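Local coordinates for sulfate transporter sulfate transporter family protein (Wolinella succinogenes, PDB 4DGF) that probably transports sulfate or related anions across the membrane as a SulP-family protein, of which this chain is the STAS domain, at residues A[19-22]-A[23-26]; A[43-46]-A[47-50]. All blocks are in the same frame, centred on the assembly; numbering follows the deposited sequence.

Interaction 1 (19-26) is the turn that leads into strand 24-28, an outer strand of the parallel sheet within this chain. Interaction 2 (43-50) follows later in the chain. It lies in the beta-alpha-beta crossover that runs from strand 24-28 through helix 35-41 to the neighbouring parallel strand 54-58. The centres of the two contacts lie about 15 Å apart. They meet where E25 CG packs on I48 CD1 at 4.2 Å. Both also lean on strand 54-58: E25 and V44 each touch F55, while V24 and I26 rest on I56. Both contacts lie at the surface of the STAS domain, and no ligand takes part in either.

Interaction 1: residues A[19-22]-A[23-26]; sequences VVPL and GVEI
V20 and I26 reach toward each other, tip to tip, across a tight turn. V20 can be followed outward from CB, which lies 4.0 Å from I26 CD1. Its CG1 stands anti to the backbone N (chi1 -177°) and comes within 3.4 Å of I26 CD1. Its CG2, beside the backbone N, meets the same I26 CD1 at 3.5 Å. Both distances are short for methyl groups, so the packing is tight. V20 CG1 also lies 4.0 Å from V24 CB, so this one methyl meets two strand residues.

Closer to the turn, V24 crosses the P21 ring obliquely. Its CG2 is 3.9 Å from P21 CB and also approaches the ring's CG and CD. One backbone bond closes the turn. V24 N donates to P21 O at 3.3 Å, with an N-H...O angle of 149°. The donor stands above the carbonyl plane, 43° out of it. G23 takes the third position of the turn with a positive phi.

On the strand, E25 turns its carboxylate back: OE2 accepts from I26 N at 2.9 Å. P21 and V24 also pack on helix 118-130, through L122 and A125 among others. The arrangement is a type II beta turn from P21 to V24, leading into strand 24-28, an outer strand of the parallel sheet of this STAS domain.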
ATOM      1  N   VAL A  19      -6.082 -14.138  -6.552  1.00 20.82           N
ATOM      2  CA  VAL A  19      -4.897 -15.013  -6.540  1.00 20.85           C
ATOM      3  C   VAL A  19      -3.670 -14.217  -6.168  1.00 20.34           C
ATOM      4  O   VAL A  19      -3.238 -13.304  -6.901  1.00 22.03           O
ATOM      5  CB  VAL A  19      -4.697 -15.703  -7.903  1.00 24.63           C
ATOM      6  CG1 VAL A  19      -3.373 -16.436  -7.928  1.00 25.95           C
ATOM      7  CG2 VAL A  19      -5.836 -16.683  -8.154  1.00 27.14           C
ATOM      8  N   VAL A  20      -3.239 -14.422  -4.930  1.00 17.34           N
ATOM      9  CA  VAL A  20      -2.125 -13.641  -4.394  1.00 16.28           C
ATOM     10  C   VAL A  20      -0.848 -14.392  -4.469  1.00 17.68           C
ATOM     11  O   VAL A  20      -0.700 -15.460  -3.844  1.00 18.97           O
ATOM     12  CB  VAL A  20      -2.386 -13.129  -2.952  1.00 16.01           C
ATOM     13  CG1 VAL A  20      -1.227 -12.277  -2.528  1.00 15.57           C
ATOM     14  CG2 VAL A  20      -3.724 -12.393  -2.853  1.00 16.36           C
ATOM     15  N   PRO A  21       0.083 -13.923  -5.296  1.00 17.71           N
ATOM     16  CA  PRO A  21       1.323 -14.670  -5.404  1.00 18.48           C
ATOM     17  C   PRO A  21       2.020 -14.869  -4.089  1.00 18.93           C
ATOM     18  O   PRO A  21       1.919 -13.993  -3.192  1.00 18.16           O
ATOM     19  CB  PRO A  21       2.187 -13.832  -6.388  1.00 19.56           C
ATOM     20  CG  PRO A  21       1.204 -12.873  -7.060  1.00 20.26           C
ATOM     21  CD  PRO A  21       0.088 -12.683  -6.086  1.00 19.36           C
ATOM     22  N   LEU A  22       2.724 -16.019  -3.924  1.00 17.11           N
ATOM     23  CA  LEU A  22       3.712 -16.151  -2.831  1.00 16.50           C
ATOM     24  C   LEU A  22       4.754 -15.015  -2.868  1.00 17.75           C
ATOM     25  O   LEU A  22       5.205 -14.663  -3.935  1.00 18.24           O
ATOM     26  CB  LEU A  22       4.376 -17.513  -2.835  1.00 19.49           C
ATOM     27  CG  LEU A  22       3.432 -18.718  -2.773  1.00 21.22           C
ATOM     28  CD1 LEU A  22       4.321 -19.985  -2.650  1.00 20.48           C
ATOM     29  CD2 LEU A  22       2.427 -18.648  -1.641  1.00 21.24           C
ATOM     30  N   GLY A  23       5.107 -14.462  -1.707  1.00 19.21           N
ATOM     31  CA  GLY A  23       6.076 -13.335  -1.600  1.00 17.42           C
ATOM     32  C   GLY A  23       5.415 -11.971  -1.667  1.00 18.14           C
ATOM     33  O   GLY A  23       6.119 -10.991  -1.599  1.00 18.40           O
ATOM     34  N   VAL A  24       4.091 -11.924  -1.854  1.00 16.31           N
ATOM     35  CA  VAL A  24       3.374 -10.616  -1.875  1.00 14.76           C
ATOM     36  C   VAL A  24       2.583 -10.589  -0.533  1.00 16.17           C
ATOM     37  O   VAL A  24       1.747 -11.487  -0.235  1.00 16.19           O
ATOM     38  CB  VAL A  24       2.397 -10.578  -3.054  1.00 15.29           C
ATOM     39  CG1 VAL A  24       1.631  -9.213  -3.063  1.00 14.61           C
ATOM     40  CG2 VAL A  24       3.179 -10.694  -4.372  1.00 17.11           C
ATOM     41  N   GLU A  25       2.793  -9.568   0.275  1.00 14.36           N
ATOM     42  CA  GLU A  25       1.922  -9.363   1.418  1.00 14.40           C
ATOM     43  C   GLU A  25       0.929  -8.235   1.086  1.00 14.04           C
ATOM     44  O   GLU A  25       1.241  -7.320   0.304  1.00 13.60           O
ATOM     45  CB  GLU A  25       2.765  -8.915   2.588  1.00 14.01           C
ATOM     46  CG  GLU A  25       1.984  -8.859   3.935  1.00 16.41           C
ATOM     47  CD  GLU A  25       1.136 -10.137   4.212  0.50 12.92           C
ATOM     48  OE1 GLU A  25       1.794 -11.044   4.747  0.50 14.94           O
ATOM     49  OE2 GLU A  25      -0.100 -10.207   3.913  0.50  9.86           O
ATOM     50  N   ILE A  26      -0.245  -8.289   1.714  1.00 12.28           N
ATOM     51  CA  ILE A  26      -1.327  -7.311   1.452  1.00 12.01           C
ATOM     52  C   ILE A  26      -1.863  -6.804   2.794  1.00 10.44           C
ATOM     53  O   ILE A  26      -2.059  -7.585   3.748  1.00 11.58           O
ATOM     54  CB  ILE A  26      -2.426  -7.944   0.595  1.00 15.10           C
ATOM     55  CG1 ILE A  26      -1.838  -8.352  -0.821  1.00 18.77           C
ATOM     56  CG2 ILE A  26      -3.580  -6.960   0.398  1.00 15.70           C
ATOM     57  CD1 ILE A  26      -2.645  -9.355  -1.541  1.00 19.59           C
TER

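Interaction 2: residues A[43-46]-A[47-50]; sequences GVLD and VIEE
I48 lies across V44 and L45, and its CD1 methyl touches both. It meets one methyl of each, and from CD1 the two lie in directions roughly at right angles. CD1 is 4.2 Å from V44 CG1 and also 4.2 Å from L45 CD2. These are loose apolar contacts. The I48 chain is extended at its end: CG1 stands anti to the carbonyl carbon, and chi2 of 174° sends CD1 straight on. On the way, CG1 passes V44 O at 3.5 Å.

V47 approaches the same carbonyl with a different branch. Its CG2 sits between the backbone N and the carbonyl carbon, and it comes within 3.4 Å of V44 O. Its CG1 lies beside the backbone N instead, close to the carbonyl group of D46. Carbon from both V47 and I48 therefore crowds V44 O.

The same oxygen accepts from V47 N at 3.2 Å. The N-H...O angle is 153°, but the donor stands well above the carbonyl plane, 63° out of it. A weaker bond runs from V47 N to G43 O. One water donates to both L45 O and I48 O, at 2.9 Å each, and so bridges the two carbonyls.

This irregular turn comes after helix 35-41 and before strand 54-58. V44 packs on F76 of helix 67-83 and on F55 of strand 54-58. L45 is buried, and packs on F55 and on S79 and C80 of helix 67-83. D46 forms a salt bridge through OD1 to R83, tying the turn to the end of helix 67-83.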
ATOM      1  N   GLY A  43       5.632   0.017  11.962  1.00 18.51           N
ATOM      2  CA  GLY A  43       6.488  -1.088  12.332  1.00 17.64           C
ATOM      3  C   GLY A  43       6.042  -2.435  11.801  1.00 18.98           C
ATOM      4  O   GLY A  43       6.664  -3.475  12.140  1.00 18.24           O
ATOM      5  N   VAL A  44       5.024  -2.465  10.926  1.00 15.72           N
ATOM      6  CA  VAL A  44       4.570  -3.731  10.408  1.00 16.06           C
ATOM      7  C   VAL A  44       5.677  -4.523   9.708  1.00 18.45           C
ATOM      8  O   VAL A  44       5.739  -5.730   9.877  1.00 17.66           O
ATOM      9  CB  VAL A  44       3.394  -3.528   9.438  1.00 16.37           C
ATOM     10  CG1 VAL A  44       3.228  -4.735   8.522  1.00 16.49           C
ATOM     11  CG2 VAL A  44       2.055  -3.339  10.255  1.00 17.13           C
ATOM     12  N   LEU A  45       6.585  -3.886   8.959  1.00 17.31           N
ATOM     13  CA  LEU A  45       7.616  -4.703   8.338  1.00 23.14           C
ATOM     14  C   LEU A  45       8.641  -5.223   9.376  1.00 23.55           C
ATOM     15  O   LEU A  45       9.301  -6.188   9.121  1.00 30.55           O
ATOM     16  CB  LEU A  45       8.316  -3.937   7.225  1.00 26.40           C
ATOM     17  CG  LEU A  45       7.801  -3.973   5.795  1.00 29.47           C
ATOM     18  CD1 LEU A  45       8.920  -3.343   4.977  1.00 28.23           C
ATOM     19  CD2 LEU A  45       7.479  -5.347   5.205  1.00 27.01           C
ATOM     20  N   ASP A  46       8.816  -4.599  10.538  1.00 24.41           N
ATOM     21  CA  ASP A  46       9.747  -5.187  11.536  1.00 28.99           C
ATOM     22  C   ASP A  46       9.140  -6.415  12.256  1.00 32.45           C
ATOM     23  O   ASP A  46       9.872  -7.071  13.014  1.00 32.66           O
ATOM     24  CB  ASP A  46      10.085  -4.200  12.652  1.00 34.32           C
ATOM     25  CG  ASP A  46      10.748  -2.892  12.135  1.00 43.39           C
ATOM     26  OD1 ASP A  46      11.641  -2.969  11.225  1.00 41.51           O
ATOM     27  OD2 ASP A  46      10.362  -1.793  12.655  1.00 44.15           O
ATOM     28  N   VAL A  47       7.846  -6.719  12.066  1.00 25.99           N
ATOM     29  CA  VAL A  47       7.285  -7.946  12.685  1.00 29.40           C
ATOM     30  C   VAL A  47       6.844  -9.030  11.693  1.00 31.99           C
ATOM     31  O   VAL A  47       6.211  -9.996  12.084  1.00 35.99           O
ATOM     32  CB  VAL A  47       6.138  -7.618  13.678  1.00 27.78           C
ATOM     33  CG1 VAL A  47       6.611  -6.544  14.656  1.00 27.22           C
ATOM     34  CG2 VAL A  47       4.919  -7.105  12.913  1.00 23.43           C
ATOM     35  N   ILE A  48       7.164  -8.897  10.412  1.00 31.13           N
ATOM     36  CA  ILE A  48       7.010 -10.002   9.527  1.00 33.11           C
ATOM     37  C   ILE A  48       8.388 -10.729   9.506  1.00 38.11           C
ATOM     38  O   ILE A  48       9.431 -10.080   9.328  1.00 37.55           O
ATOM     39  CB  ILE A  48       6.632  -9.541   8.136  1.00 31.49           C
ATOM     40  CG1 ILE A  48       5.290  -8.800   8.187  1.00 32.46           C
ATOM     41  CG2 ILE A  48       6.583 -10.745   7.211  1.00 32.20           C
ATOM     42  CD1 ILE A  48       4.905  -8.163   6.852  1.00 29.22           C
ATOM     43  N   GLU A  49       8.387 -12.038   9.757  1.00 39.18           N
ATOM     44  CA  GLU A  49       9.643 -12.818   9.827  1.00 41.61           C
ATOM     45  C   GLU A  49      10.231 -13.047   8.415  1.00 36.68           C
ATOM     46  O   GLU A  49      11.425 -12.827   8.195  1.00 42.41           O
ATOM     47  CB  GLU A  49       9.433 -14.157  10.575  1.00 42.41           C
ATOM     48  N   GLU A  50       9.391 -13.463   7.470  0.50 34.93           N
ATOM     49  CA  GLU A  50       9.815 -13.641   6.075  0.50 32.67           C
ATOM     50  C   GLU A  50       9.482 -12.406   5.216  0.50 30.13           C
ATOM     51  O   GLU A  50       8.391 -12.304   4.648  0.50 26.22           O
ATOM     52  CB  GLU A  50       9.199 -14.911   5.454  0.50 34.47           C
ATOM     53  CG  GLU A  50       9.608 -15.139   4.009  0.50 36.07           C
ATOM     54  CD  GLU A  50       9.302 -16.549   3.515  0.50 40.34           C
ATOM     55  OE1 GLU A  50       9.989 -17.502   3.940  0.50 40.11           O
ATOM     56  OE2 GLU A  50       8.374 -16.696   2.692  0.50 40.33           O
TER
HETATM   57  O   HOH W   1       9.918  -8.203   7.187  1.00 30.04           O